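Local coordinates for protein phosphatidylinositol-specific phospholipase C (Listeria monocytogenes, PDB 2PLC) that is a bacterial enzyme of the phosphatidylinositol-specific phospholipase C family, whose X domain belongs to the TIM-barrel class of folds, at residues Q44-S49 against D258-Q263; D26-N31 against M48-Q53; G57-D62 against P97-I102; T2-M7 against Q53-I58. One frame throughout, in Å; residues are numbered along the deposited sequence.

Interaction 1: Q44-S49 against D258-Q263; sequences QTQTMS and DFPEKQ
Thr-45 and Gln-46 run beside Asp-258 and Phe-259 in nearly the same direction, the touching parts diverging by 21°, with the CA atoms of Gln-46 and Phe-259 4.8 Å apart. Segment 258-263 leaves the C-terminal end of strand 253-257, and Gln-46 and Pro-260 both touch Thr-24 of strand 20-24. One backbone bond joins the segments, from Phe-259 N to Thr-45 O at 2.8 Å. The same carbonyl oxygen sits over the centre of the Phe-259 ring, 3.6 Å above its plane. The Gln-44 amide approaches that ring at its edge, turned 79° from it, and Thr-47 CG2 reaches the edge too, 3.6 Å from Phe-259 CE1. Gln-46 folds back at chi2 (-66°), which turns CD toward the other segment; Gln-46 OE1 then lies 3.2 Å from Pro-260 CD. Thr-45 packs CB and CG2 against Asp-258 OD1. Farther along, Met-48 CE comes to 3.7 Å from Pro-260 O. A water donates to Pro-260 O at 2.7 Å and is hydrogen-bonded to Thr-47 OG1. Phe-259 also makes a cation-pi contact with Arg-227. The chemistry is thus mixed: a single direct bond whose acceptor oxygen lies over an aromatic ring, buried Gln-46 and Asp-258 side chains bonded to His-25, Gln-46 also to Met-257 O, and a water bridge where the contact becomes more exposed.

Interaction 2: D26-N31 against M48-Q53; sequences DTMSYN and MSLYQQ
Met-28, within the type I turn from Asp-26 to Ser-29, and Tyr-30, just after it, face Leu-50 and Ser-49 at the start of helix 50-55, each pair with its CA atoms 6.7 Å apart. Tyr-30 lays a ring face on the backbone there: Ser-49 CA stands 3.6 Å from the ring centroid and 19° off its normal, a CH-pi contact, and Met-48 O lies over the same face. With CG between the backbone N and the carbonyl carbon (chi1 56°), Tyr-30 CG comes 3.5 Å from Met-48 O. The hydroxyl accepts a weak bond from Leu-50 N, 3.2 Å from Tyr-30 OH. Ser-49 is the helix N-cap, its OG accepting weakly from Gln-52 N. Gln-53 ties both segments with one amide: its NE2 donates to Thr-27 O at 3.2 Å and to Met-48 O at 3.0 Å, standing 48° out of the Met-48 carbonyl plane but less tilted at Thr-27, while its OE1 is bonded to Thr-24 OG1. Thr-27 CG2 presses on Gln-53 OE1 at 3.3 Å and on Leu-50 CD1 at 3.8 Å. Leu-50 in turn packs on Val-85, Thr-88 and Ile-89 of helix 82-95, and Thr-27 and Met-28 rest on strand 60-65, where Thr-27 OG1 bonds Asp-62 N.

Interaction 3: G57-D62 against P97-I102; sequences GIRYID and PKETII
Tyr-60 and Ile-102 form the tight part, a parallel beta bridge with CA atoms 4.7 Å apart. Ile-102 N donates to Arg-59 O and Ile-102 O accepts from Ile-61 N, both bonds 2.9 Å long. On one face of the sheet Tyr-60 CD1 meets Ile-102 CG2 at 3.8 Å; on the other, against helix 82-95, Ile-61 CD1 meets Ile-101 CG2. Toward Glu-99 the backbones part and Arg-59 reaches across. Its NE meets the anti lone pair of Glu-99 OE1 at 3.1 Å, whereas NH2, 3.0 Å from the same OE1, comes from above the carboxylate plane (45° out of it). Glu-99 OE2 accepts from Ser-8 N, and OE1 also from Met-7 N. Thr-100 O faces Arg-59 CD at 3.3 Å and is a buried carbonyl with no polar partner in the model. Before Glu-99, Lys-98 is exposed and makes no contact with 57-62. Helix 82-95 links strands 60-65 and 101-107, a beta-alpha-beta crossover consistent with a TIM barrel, while strands 20-24 and 253-257 contribute Ile-21 and Ile-254 against Ile-102.

Interaction 4: T2-M7 against Q53-I58; sequences TTKQWM and QLEAGI
A Schellman motif closes helix 50-55 at Gly-57, and the N-terminal residues Thr-3, Lys-4 and Trp-6 fasten onto it. The motif is defined by Ile-58 N bonded to Gln-53 O and Gly-57 N bonded to Leu-54 O, with Gly-57 at a positive phi. Thr-3 fits against the last turn: with OG1 between its own backbone N and carbonyl carbon (chi1 55°), the hydroxyl donates to the helix backbone, OG1 lying 2.9 Å from Glu-55 O and in the carbonyl plane, while Thr-3 CB rests 3.4 Å from Ala-56 O. Trp-6 reaches the turn with its ring N-H, NE1 being 3.0 Å from Gly-57 O; the bond is bent, 142° at the hydrogen, with the oxygen tilted 25° from the ring plane. Gly-57 CA also makes a CA-H...O contact with Thr-3 O at 3.5 Å. The indole packs on Pro-22 of strand 20-24 and Ile-269 of helix 262-269, so the N-terminal residues join this helix end to the C-terminal helix. Lys-4 and Glu-55 lie side by side and point the same way, with no direct salt bridge, Lys-4 NZ being 4.7 Å from Glu-55 OE2. Instead a water accepts from Lys-4 NZ at 2.7 Å and donates weakly to Glu-55 OE2.

Helix 50-55 and the residues at its two ends connect the set. Interactions 1 and 2 share Met-48 and Ser-49, with centres about 7 Å apart, and the loops meet where Ser-29 O receives Thr-45 N at 3.1 Å. Interactions 2 and 4 share Gln-53 in helix 50-55, interaction 2 lying at its start and interaction 4 at its end, centres about 14 Å apart. Interactions 2 and 3 also touch, with centres about 13 Å apart. Interactions 3 and 4 share Gly-57 and Ile-58; their centres are about 8 Å apart and Glu-99 OE1 lies 3.0 Å from Met-7 N. Interaction 3 is the most central, about 8 Å from the chain centre, against 12 to 14 Å for the others.

Interaction 1: Q44-S49 against D258-Q263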
loop_
_atom_site.group_PDB
_atom_site.type_symbol
_atom_site.label_atom_id
_atom_site.label_comp_id
_atom_site.label_asym_id
_atom_site.label_seq_id
_atom_site.Cartn_x
_atom_site.Cartn_y
_atom_site.Cartn_z
ATOM N N GLN A 44 -14.617 -8.487 -4.124
ATOM C CA GLN A 44 -13.312 -8.745 -4.730
ATOM C C GLN A 44 -12.590 -7.516 -5.294
ATOM O O GLN A 44 -13.196 -6.679 -5.959
ATOM C CB GLN A 44 -13.449 -9.812 -5.814
ATOM C CG GLN A 44 -12.129 -10.295 -6.373
ATOM C CD GLN A 44 -12.307 -11.186 -7.580
ATOM O OE1 GLN A 44 -13.294 -11.073 -8.303
ATOM N NE2 GLN A 44 -11.349 -12.071 -7.809
ATOM N N THR A 45 -11.286 -7.425 -5.034
ATOM C CA THR A 45 -10.476 -6.313 -5.538
ATOM C C THR A 45 -9.187 -6.773 -6.222
ATOM O O THR A 45 -8.519 -5.976 -6.885
ATOM C CB THR A 45 -10.077 -5.356 -4.422
ATOM O OG1 THR A 45 -9.359 -6.084 -3.422
ATOM C CG2 THR A 45 -11.310 -4.710 -3.805
ATOM N N GLN A 46 -8.837 -8.049 -6.051
ATOM C CA GLN A 46 -7.617 -8.602 -6.641
ATOM C C GLN A 46 -7.806 -10.028 -7.175
ATOM O O GLN A 46 -8.763 -10.718 -6.828
ATOM C CB GLN A 46 -6.488 -8.627 -5.599
ATOM C CG GLN A 46 -6.229 -7.317 -4.865
ATOM C CD GLN A 46 -5.713 -6.216 -5.776
ATOM O OE1 GLN A 46 -5.088 -6.489 -6.797
ATOM N NE2 GLN A 46 -5.971 -4.964 -5.406
ATOM N N THR A 47 -6.883 -10.457 -8.031
ATOM C CA THR A 47 -6.907 -11.812 -8.574
ATOM C C THR A 47 -5.609 -12.518 -8.188
ATOM O O THR A 47 -5.577 -13.739 -8.058
ATOM C CB THR A 47 -7.062 -11.835 -10.108
ATOM O OG1 THR A 47 -6.019 -11.063 -10.710
ATOM C CG2 THR A 47 -8.417 -11.290 -10.512
ATOM N N MET A 48 -4.542 -11.738 -8.018
ATOM C CA MET A 48 -3.238 -12.267 -7.625
ATOM C C MET A 48 -3.150 -12.418 -6.117
ATOM O O MET A 48 -3.712 -11.612 -5.378
ATOM C CB MET A 48 -2.102 -11.342 -8.089
ATOM C CG MET A 48 -1.809 -11.380 -9.586
ATOM S SD MET A 48 -0.440 -10.281 -10.060
ATOM C CE MET A 48 -1.172 -8.663 -9.716
ATOM N N SER A 49 -2.475 -13.469 -5.660
ATOM C CA SER A 49 -2.300 -13.683 -4.228
ATOM C C SER A 49 -1.248 -12.683 -3.755
ATOM O O SER A 49 -0.557 -12.068 -4.577
ATOM C CB SER A 49 -1.839 -15.117 -3.928
ATOM O OG SER A 49 -0.537 -15.355 -4.424
ATOM N N ASP A 258 -6.950 -1.541 -7.932
ATOM C CA ASP A 258 -7.761 -2.748 -7.832
ATOM C C ASP A 258 -7.443 -3.423 -9.162
ATOM O O ASP A 258 -7.260 -2.737 -10.171
ATOM C CB ASP A 258 -9.256 -2.434 -7.838
ATOM C CG ASP A 258 -9.771 -1.967 -6.502
ATOM O OD1 ASP A 258 -9.150 -2.277 -5.463
ATOM O OD2 ASP A 258 -10.828 -1.302 -6.499
ATOM N N PHE A 259 -7.330 -4.750 -9.150
ATOM C CA PHE A 259 -7.053 -5.539 -10.351
ATOM C C PHE A 259 -5.950 -5.001 -11.276
ATOM O O PHE A 259 -6.165 -4.837 -12.478
ATOM C CB PHE A 259 -8.345 -5.722 -11.163
ATOM C CG PHE A 259 -9.444 -6.415 -10.415
ATOM C CD1 PHE A 259 -9.432 -7.793 -10.259
ATOM C CD2 PHE A 259 -10.512 -5.693 -9.900
ATOM C CE1 PHE A 259 -10.472 -8.444 -9.603
ATOM C CE2 PHE A 259 -11.553 -6.330 -9.246
ATOM C CZ PHE A 259 -11.537 -7.711 -9.095
ATOM N N PRO A 260 -4.756 -4.714 -10.734
ATOM C CA PRO A 260 -3.709 -4.204 -11.620
ATOM C C PRO A 260 -3.136 -5.294 -12.509
ATOM O O PRO A 260 -2.981 -6.436 -12.080
ATOM C CB PRO A 260 -2.656 -3.709 -10.637
ATOM C CG PRO A 260 -2.798 -4.675 -9.491
ATOM C CD PRO A 260 -4.292 -4.753 -9.337
ATOM N N GLU A 261 -2.855 -4.945 -13.758
ATOM C CA GLU A 261 -2.261 -5.886 -14.701
ATOM C C GLU A 261 -0.740 -5.788 -14.633
ATOM O O GLU A 261 -0.192 -4.743 -14.276
ATOM C CB GLU A 261 -2.743 -5.597 -16.117
ATOM C CG GLU A 261 -4.220 -5.844 -16.296
ATOM C CD GLU A 261 -4.653 -5.721 -17.734
ATOM O OE1 GLU A 261 -4.731 -4.575 -18.238
ATOM O OE2 GLU A 261 -4.911 -6.772 -18.359
ATOM N N LYS A 262 -0.072 -6.893 -14.956
ATOM C CA LYS A 262 1.392 -6.972 -14.943
ATOM C C LYS A 262 2.019 -5.830 -15.741
ATOM O O LYS A 262 3.039 -5.269 -15.343
ATOM C CB LYS A 262 1.849 -8.298 -15.558
ATOM C CG LYS A 262 1.284 -9.560 -14.926
ATOM C CD LYS A 262 2.138 -10.055 -13.774
ATOM C CE LYS A 262 1.779 -11.488 -13.393
ATOM N NZ LYS A 262 2.090 -12.453 -14.488
ATOM N N GLN A 263 1.391 -5.510 -16.871
ATOM C CA GLN A 263 1.826 -4.453 -17.792
ATOM C C GLN A 263 1.808 -3.077 -17.129
ATOM O O GLN A 263 2.781 -2.319 -17.200
ATOM C CB GLN A 263 0.890 -4.437 -19.007
ATOM C CG GLN A 263 1.192 -3.384 -20.060
ATOM C CD GLN A 263 2.223 -3.845 -21.069
ATOM O OE1 GLN A 263 3.387 -4.069 -20.727
ATOM N NE2 GLN A 263 1.798 -3.992 -22.323
HETATM O O HOH W 1 -4.540 -8.365 -10.992
#

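Interaction 2: D26-N31 against M48-Q53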
loop_
_atom_site.group_PDB
_atom_site.type_symbol
_atom_site.label_atom_id
_atom_site.label_comp_id
_atom_site.label_asym_id
_atom_site.label_seq_id
_atom_site.Cartn_x
_atom_site.Cartn_y
_atom_site.Cartn_z
ATOM N N ASP A 26 -6.960 -3.023 -0.771
ATOM C CA ASP A 26 -7.543 -4.220 -0.159
ATOM C C ASP A 26 -6.847 -5.473 -0.700
ATOM O O ASP A 26 -7.469 -6.395 -1.237
ATOM C CB ASP A 26 -9.045 -4.270 -0.428
ATOM C CG ASP A 26 -9.813 -4.952 0.678
ATOM O OD1 ASP A 26 -9.209 -5.588 1.574
ATOM O OD2 ASP A 26 -11.047 -4.833 0.642
ATOM N N THR A 27 -5.532 -5.458 -0.545
ATOM C CA THR A 27 -4.622 -6.498 -0.981
ATOM C C THR A 27 -5.082 -7.954 -0.871
ATOM O O THR A 27 -4.918 -8.725 -1.818
ATOM C CB THR A 27 -3.295 -6.348 -0.222
ATOM O OG1 THR A 27 -2.803 -5.006 -0.389
ATOM C CG2 THR A 27 -2.259 -7.357 -0.730
ATOM N N MET A 28 -5.655 -8.315 0.278
ATOM C CA MET A 28 -6.086 -9.690 0.544
ATOM C C MET A 28 -7.437 -10.140 0.010
ATOM O O MET A 28 -7.789 -11.310 0.155
ATOM C CB MET A 28 -6.053 -9.969 2.050
ATOM C CG MET A 28 -4.701 -9.755 2.699
ATOM S SD MET A 28 -3.361 -10.554 1.794
ATOM C CE MET A 28 -3.522 -12.267 2.360
ATOM N N SER A 29 -8.201 -9.230 -0.584
ATOM C CA SER A 29 -9.514 -9.589 -1.101
ATOM C C SER A 29 -9.487 -10.269 -2.472
ATOM O O SER A 29 -9.974 -9.723 -3.468
ATOM C CB SER A 29 -10.433 -8.371 -1.126
ATOM O OG SER A 29 -11.764 -8.767 -1.402
ATOM N N TYR A 30 -8.880 -11.448 -2.516
ATOM C CA TYR A 30 -8.800 -12.252 -3.737
ATOM C C TYR A 30 -9.256 -13.661 -3.388
ATOM O O TYR A 30 -9.239 -14.565 -4.218
ATOM C CB TYR A 30 -7.380 -12.282 -4.310
ATOM C CG TYR A 30 -6.325 -12.758 -3.344
ATOM C CD1 TYR A 30 -6.051 -14.122 -3.188
ATOM C CD2 TYR A 30 -5.599 -11.844 -2.579
ATOM C CE1 TYR A 30 -5.078 -14.558 -2.291
ATOM C CE2 TYR A 30 -4.622 -12.267 -1.681
ATOM C CZ TYR A 30 -4.364 -13.620 -1.542
ATOM O OH TYR A 30 -3.378 -14.026 -0.674
ATOM N N ASN A 31 -9.654 -13.831 -2.135
ATOM C CA ASN A 31 -10.135 -15.103 -1.635
ATOM C C ASN A 31 -10.874 -14.802 -0.336
ATOM O O ASN A 31 -10.688 -13.732 0.252
ATOM C CB ASN A 31 -8.958 -16.050 -1.382
ATOM C CG ASN A 31 -9.397 -17.485 -1.161
ATOM O OD1 ASN A 31 -10.404 -17.933 -1.711
ATOM N ND2 ASN A 31 -8.634 -18.219 -0.357
ATOM N N MET A 48 -4.542 -11.738 -8.018
ATOM C CA MET A 48 -3.238 -12.267 -7.625
ATOM C C MET A 48 -3.150 -12.418 -6.117
ATOM O O MET A 48 -3.712 -11.612 -5.378
ATOM C CB MET A 48 -2.102 -11.342 -8.089
ATOM C CG MET A 48 -1.809 -11.380 -9.586
ATOM S SD MET A 48 -0.440 -10.281 -10.060
ATOM C CE MET A 48 -1.172 -8.663 -9.716
ATOM N N SER A 49 -2.475 -13.469 -5.660
ATOM C CA SER A 49 -2.300 -13.683 -4.228
ATOM C C SER A 49 -1.248 -12.683 -3.755
ATOM O O SER A 49 -0.557 -12.068 -4.577
ATOM C CB SER A 49 -1.839 -15.117 -3.928
ATOM O OG SER A 49 -0.537 -15.355 -4.424
ATOM N N LEU A 50 -1.122 -12.531 -2.439
ATOM C CA LEU A 50 -0.163 -11.595 -1.858
ATOM C C LEU A 50 1.228 -11.797 -2.422
ATOM O O LEU A 50 1.854 -10.862 -2.906
ATOM C CB LEU A 50 -0.121 -11.750 -0.333
ATOM C CG LEU A 50 0.905 -10.938 0.463
ATOM C CD1 LEU A 50 0.803 -9.456 0.140
ATOM C CD2 LEU A 50 0.669 -11.163 1.936
ATOM N N TYR A 51 1.668 -13.045 -2.431
ATOM C CA TYR A 51 2.993 -13.365 -2.921
ATOM C C TYR A 51 3.184 -13.046 -4.401
ATOM O O TYR A 51 4.255 -12.594 -4.810
ATOM C CB TYR A 51 3.316 -14.826 -2.637
ATOM C CG TYR A 51 4.759 -15.125 -2.908
ATOM C CD1 TYR A 51 5.757 -14.627 -2.068
ATOM C CD2 TYR A 51 5.138 -15.814 -4.063
ATOM C CE1 TYR A 51 7.113 -14.795 -2.374
ATOM C CE2 TYR A 51 6.487 -15.992 -4.387
ATOM C CZ TYR A 51 7.474 -15.478 -3.542
ATOM O OH TYR A 51 8.818 -15.629 -3.878
ATOM N N GLN A 52 2.150 -13.277 -5.203
ATOM C CA GLN A 52 2.234 -12.994 -6.630
ATOM C C GLN A 52 2.354 -11.496 -6.880
ATOM O O GLN A 52 3.057 -11.071 -7.797
ATOM C CB GLN A 52 1.010 -13.533 -7.360
ATOM C CG GLN A 52 0.826 -15.019 -7.238
ATOM C CD GLN A 52 -0.293 -15.520 -8.112
ATOM O OE1 GLN A 52 -0.099 -16.423 -8.922
ATOM N NE2 GLN A 52 -1.475 -14.925 -7.969
ATOM N N GLN A 53 1.646 -10.709 -6.073
ATOM C CA GLN A 53 1.660 -9.253 -6.189
ATOM C C GLN A 53 3.053 -8.696 -5.910
ATOM O O GLN A 53 3.528 -7.806 -6.616
ATOM C CB GLN A 53 0.660 -8.635 -5.216
ATOM C CG GLN A 53 -0.795 -8.932 -5.528
ATOM C CD GLN A 53 -1.731 -8.337 -4.496
ATOM O OE1 GLN A 53 -1.479 -7.250 -3.973
ATOM N NE2 GLN A 53 -2.809 -9.052 -4.183
#

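Interaction 3: G57-D62 against P97-I102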
loop_
_atom_site.group_PDB
_atom_site.type_symbol
_atom_site.label_atom_id
_atom_site.label_comp_id
_atom_site.label_asym_id
_atom_site.label_seq_id
_atom_site.Cartn_x
_atom_site.Cartn_y
_atom_site.Cartn_z
ATOM N N GLY A 57 5.872 -6.754 -8.557
ATOM C CA GLY A 57 6.357 -5.397 -8.385
ATOM C C GLY A 57 5.604 -4.529 -7.397
ATOM O O GLY A 57 6.033 -3.413 -7.125
ATOM N N ILE A 58 4.487 -5.017 -6.867
ATOM C CA ILE A 58 3.703 -4.253 -5.898
ATOM C C ILE A 58 4.568 -4.035 -4.659
ATOM O O ILE A 58 5.177 -4.977 -4.159
ATOM C CB ILE A 58 2.411 -5.013 -5.496
ATOM C CG1 ILE A 58 1.492 -5.196 -6.709
ATOM C CG2 ILE A 58 1.692 -4.300 -4.361
ATOM C CD1 ILE A 58 1.081 -3.910 -7.391
ATOM N N ARG A 59 4.656 -2.792 -4.193
ATOM C CA ARG A 59 5.469 -2.498 -3.015
ATOM C C ARG A 59 4.682 -1.808 -1.920
ATOM O O ARG A 59 5.235 -1.400 -0.900
ATOM C CB ARG A 59 6.699 -1.668 -3.384
ATOM C CG ARG A 59 7.742 -2.423 -4.189
ATOM C CD ARG A 59 8.334 -3.594 -3.423
ATOM N NE ARG A 59 9.256 -4.347 -4.265
ATOM C CZ ARG A 59 8.907 -5.377 -5.030
ATOM N NH1 ARG A 59 7.647 -5.794 -5.058
ATOM N NH2 ARG A 59 9.815 -5.972 -5.801
ATOM N N TYR A 60 3.392 -1.634 -2.160
ATOM C CA TYR A 60 2.516 -1.031 -1.174
ATOM C C TYR A 60 1.351 -1.983 -1.016
ATOM O O TYR A 60 0.732 -2.376 -2.009
ATOM C CB TYR A 60 2.001 0.333 -1.647
ATOM C CG TYR A 60 0.851 0.854 -0.812
ATOM C CD1 TYR A 60 1.080 1.582 0.349
ATOM C CD2 TYR A 60 -0.470 0.575 -1.162
ATOM C CE1 TYR A 60 0.028 2.018 1.147
ATOM C CE2 TYR A 60 -1.530 1.004 -0.375
ATOM C CZ TYR A 60 -1.270 1.725 0.778
ATOM O OH TYR A 60 -2.314 2.150 1.560
ATOM N N ILE A 61 1.073 -2.386 0.218
ATOM C CA ILE A 61 -0.047 -3.287 0.467
ATOM C C ILE A 61 -0.993 -2.691 1.491
ATOM O O ILE A 61 -0.600 -1.881 2.326
ATOM C CB ILE A 61 0.410 -4.706 0.870
ATOM C CG1 ILE A 61 1.274 -4.666 2.127
ATOM C CG2 ILE A 61 1.178 -5.342 -0.275
ATOM C CD1 ILE A 61 1.765 -6.035 2.564
ATOM N N ASP A 62 -2.254 -3.082 1.390
ATOM C CA ASP A 62 -3.314 -2.575 2.245
ATOM C C ASP A 62 -3.941 -3.777 2.959
ATOM O O ASP A 62 -4.724 -4.525 2.372
ATOM C CB ASP A 62 -4.310 -1.861 1.332
ATOM C CG ASP A 62 -5.518 -1.336 2.052
ATOM O OD1 ASP A 62 -5.591 -1.419 3.298
ATOM O OD2 ASP A 62 -6.412 -0.826 1.340
ATOM N N PRO A 97 16.385 -8.998 -0.297
ATOM C CA PRO A 97 16.797 -8.080 0.770
ATOM C C PRO A 97 16.992 -6.585 0.502
ATOM O O PRO A 97 17.233 -5.829 1.442
ATOM C CB PRO A 97 18.074 -8.733 1.290
ATOM C CG PRO A 97 18.666 -9.290 0.050
ATOM C CD PRO A 97 17.480 -9.936 -0.613
ATOM N N LYS A 98 16.905 -6.149 -0.751
ATOM C CA LYS A 98 17.078 -4.727 -1.041
ATOM C C LYS A 98 15.755 -4.000 -1.266
ATOM O O LYS A 98 15.724 -2.774 -1.358
ATOM C CB LYS A 98 18.012 -4.518 -2.238
ATOM C CG LYS A 98 19.478 -4.860 -1.974
ATOM C CD LYS A 98 20.090 -3.938 -0.928
ATOM C CE LYS A 98 21.550 -4.277 -0.672
ATOM N NZ LYS A 98 22.148 -3.384 0.359
ATOM N N GLU A 99 14.666 -4.763 -1.336
ATOM C CA GLU A 99 13.335 -4.201 -1.544
ATOM C C GLU A 99 12.759 -3.689 -0.234
ATOM O O GLU A 99 13.230 -4.046 0.840
ATOM C CB GLU A 99 12.389 -5.260 -2.117
ATOM C CG GLU A 99 12.878 -5.939 -3.380
ATOM C CD GLU A 99 13.176 -4.966 -4.495
ATOM O OE1 GLU A 99 12.239 -4.310 -4.986
ATOM O OE2 GLU A 99 14.351 -4.867 -4.892
ATOM N N THR A 100 11.757 -2.822 -0.337
ATOM C CA THR A 100 11.085 -2.265 0.831
ATOM C C THR A 100 9.586 -2.299 0.577
ATOM O O THR A 100 9.127 -2.108 -0.550
ATOM C CB THR A 100 11.536 -0.814 1.159
ATOM O OG1 THR A 100 10.659 -0.250 2.148
ATOM C CG2 THR A 100 11.523 0.058 -0.074
ATOM N N ILE A 101 8.824 -2.573 1.626
ATOM C CA ILE A 101 7.381 -2.653 1.501
ATOM C C ILE A 101 6.696 -1.682 2.438
ATOM O O ILE A 101 7.081 -1.538 3.598
ATOM C CB ILE A 101 6.889 -4.102 1.744
ATOM C CG1 ILE A 101 7.439 -5.006 0.641
ATOM C CG2 ILE A 101 5.365 -4.168 1.787
ATOM C CD1 ILE A 101 7.133 -6.454 0.818
ATOM N N ILE A 102 5.740 -0.947 1.887
ATOM C CA ILE A 102 4.967 0.011 2.657
ATOM C C ILE A 102 3.664 -0.718 2.935
ATOM O O ILE A 102 3.012 -1.199 2.013
ATOM C CB ILE A 102 4.715 1.290 1.857
ATOM C CG1 ILE A 102 6.053 1.868 1.385
ATOM C CG2 ILE A 102 3.953 2.301 2.715
ATOM C CD1 ILE A 102 5.920 2.991 0.400
#

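Interaction 4: T2-M7 against Q53-I58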
loop_
_atom_site.group_PDB
_atom_site.type_symbol
_atom_site.label_atom_id
_atom_site.label_comp_id
_atom_site.label_asym_id
_atom_site.label_seq_id
_atom_site.Cartn_x
_atom_site.Cartn_y
_atom_site.Cartn_z
ATOM N N THR A 2 14.221 -6.908 -13.305
ATOM C CA THR A 2 13.083 -7.726 -12.901
ATOM C C THR A 2 12.202 -7.012 -11.885
ATOM O O THR A 2 12.694 -6.311 -10.996
ATOM C CB THR A 2 13.535 -9.062 -12.281
ATOM O OG1 THR A 2 14.454 -8.806 -11.210
ATOM C CG2 THR A 2 14.194 -9.949 -13.327
ATOM N N THR A 3 10.895 -7.211 -12.018
ATOM C CA THR A 3 9.922 -6.611 -11.111
ATOM C C THR A 3 10.094 -7.186 -9.708
ATOM O O THR A 3 9.677 -6.580 -8.721
ATOM C CB THR A 3 8.482 -6.889 -11.581
ATOM O OG1 THR A 3 8.293 -8.302 -11.731
ATOM C CG2 THR A 3 8.211 -6.201 -12.908
ATOM N N LYS A 4 10.727 -8.351 -9.624
ATOM C CA LYS A 4 10.953 -9.016 -8.344
ATOM C C LYS A 4 11.979 -8.283 -7.468
ATOM O O LYS A 4 11.937 -8.381 -6.240
ATOM C CB LYS A 4 11.387 -10.462 -8.589
ATOM C CG LYS A 4 11.435 -11.325 -7.346
ATOM C CD LYS A 4 11.605 -12.790 -7.707
ATOM C CE LYS A 4 12.923 -13.048 -8.425
ATOM N NZ LYS A 4 13.036 -14.465 -8.873
ATOM N N GLN A 5 12.879 -7.532 -8.103
ATOM C CA GLN A 5 13.909 -6.786 -7.380
ATOM C C GLN A 5 14.172 -5.420 -8.002
ATOM O O GLN A 5 15.319 -4.993 -8.096
ATOM C CB GLN A 5 15.218 -7.580 -7.352
ATOM C CG GLN A 5 15.107 -8.956 -6.712
ATOM C CD GLN A 5 16.448 -9.636 -6.539
ATOM O OE1 GLN A 5 17.381 -9.406 -7.309
ATOM N NE2 GLN A 5 16.554 -10.478 -5.513
ATOM N N TRP A 6 13.111 -4.718 -8.393
ATOM C CA TRP A 6 13.265 -3.408 -9.023
ATOM C C TRP A 6 13.835 -2.307 -8.135
ATOM O O TRP A 6 14.605 -1.475 -8.613
ATOM C CB TRP A 6 11.957 -2.946 -9.678
ATOM C CG TRP A 6 10.819 -2.610 -8.731
ATOM C CD1 TRP A 6 9.891 -3.477 -8.215
ATOM C CD2 TRP A 6 10.436 -1.301 -8.276
ATOM N NE1 TRP A 6 8.949 -2.787 -7.483
ATOM C CE2 TRP A 6 9.258 -1.453 -7.503
ATOM C CE3 TRP A 6 10.968 -0.016 -8.452
ATOM C CZ2 TRP A 6 8.608 -0.368 -6.909
ATOM C CZ3 TRP A 6 10.321 1.062 -7.862
ATOM C CH2 TRP A 6 9.151 0.880 -7.100
ATOM N N MET A 7 13.487 -2.308 -6.849
ATOM C CA MET A 7 13.983 -1.279 -5.929
ATOM C C MET A 7 15.470 -1.402 -5.602
ATOM O O MET A 7 16.112 -0.416 -5.244
ATOM C CB MET A 7 13.176 -1.269 -4.626
ATOM C CG MET A 7 11.703 -0.952 -4.811
ATOM S SD MET A 7 10.854 -0.812 -3.251
ATOM C CE MET A 7 10.371 0.885 -3.269
ATOM N N GLN A 53 1.646 -10.709 -6.073
ATOM C CA GLN A 53 1.660 -9.253 -6.189
ATOM C C GLN A 53 3.053 -8.696 -5.910
ATOM O O GLN A 53 3.528 -7.806 -6.616
ATOM C CB GLN A 53 0.660 -8.635 -5.216
ATOM C CG GLN A 53 -0.795 -8.932 -5.528
ATOM C CD GLN A 53 -1.731 -8.337 -4.496
ATOM O OE1 GLN A 53 -1.479 -7.250 -3.973
ATOM N NE2 GLN A 53 -2.809 -9.052 -4.183
ATOM N N LEU A 54 3.711 -9.241 -4.892
ATOM C CA LEU A 54 5.057 -8.801 -4.538
ATOM C C LEU A 54 6.023 -9.107 -5.678
ATOM O O LEU A 54 6.797 -8.245 -6.082
ATOM C CB LEU A 54 5.516 -9.458 -3.235
ATOM C CG LEU A 54 4.701 -9.104 -1.984
ATOM C CD1 LEU A 54 5.291 -9.791 -0.758
ATOM C CD2 LEU A 54 4.671 -7.598 -1.787
ATOM N N GLU A 55 5.953 -10.320 -6.216
ATOM C CA GLU A 55 6.819 -10.702 -7.330
ATOM C C GLU A 55 6.511 -9.901 -8.596
ATOM O O GLU A 55 7.362 -9.773 -9.473
ATOM C CB GLU A 55 6.704 -12.197 -7.637
ATOM C CG GLU A 55 7.305 -13.105 -6.583
ATOM C CD GLU A 55 7.804 -14.423 -7.166
ATOM O OE1 GLU A 55 7.131 -14.986 -8.066
ATOM O OE2 GLU A 55 8.880 -14.890 -6.722
ATOM N N ALA A 56 5.287 -9.379 -8.689
ATOM C CA ALA A 56 4.869 -8.577 -9.836
ATOM C C ALA A 56 5.347 -7.125 -9.721
ATOM O O ALA A 56 5.212 -6.343 -10.664
ATOM C CB ALA A 56 3.355 -8.624 -9.988
ATOM N N GLY A 57 5.872 -6.754 -8.557
ATOM C CA GLY A 57 6.357 -5.397 -8.385
ATOM C C GLY A 57 5.604 -4.529 -7.397
ATOM O O GLY A 57 6.033 -3.413 -7.125
ATOM N N ILE A 58 4.487 -5.017 -6.867
ATOM C CA ILE A 58 3.703 -4.253 -5.898
ATOM C C ILE A 58 4.568 -4.035 -4.659
ATOM O O ILE A 58 5.177 -4.977 -4.159
ATOM C CB ILE A 58 2.411 -5.013 -5.496
ATOM C CG1 ILE A 58 1.492 -5.196 -6.709
ATOM C CG2 ILE A 58 1.692 -4.300 -4.361
ATOM C CD1 ILE A 58 1.081 -3.910 -7.391
HETATM O O HOH W 2 10.524 -14.964 -9.620
#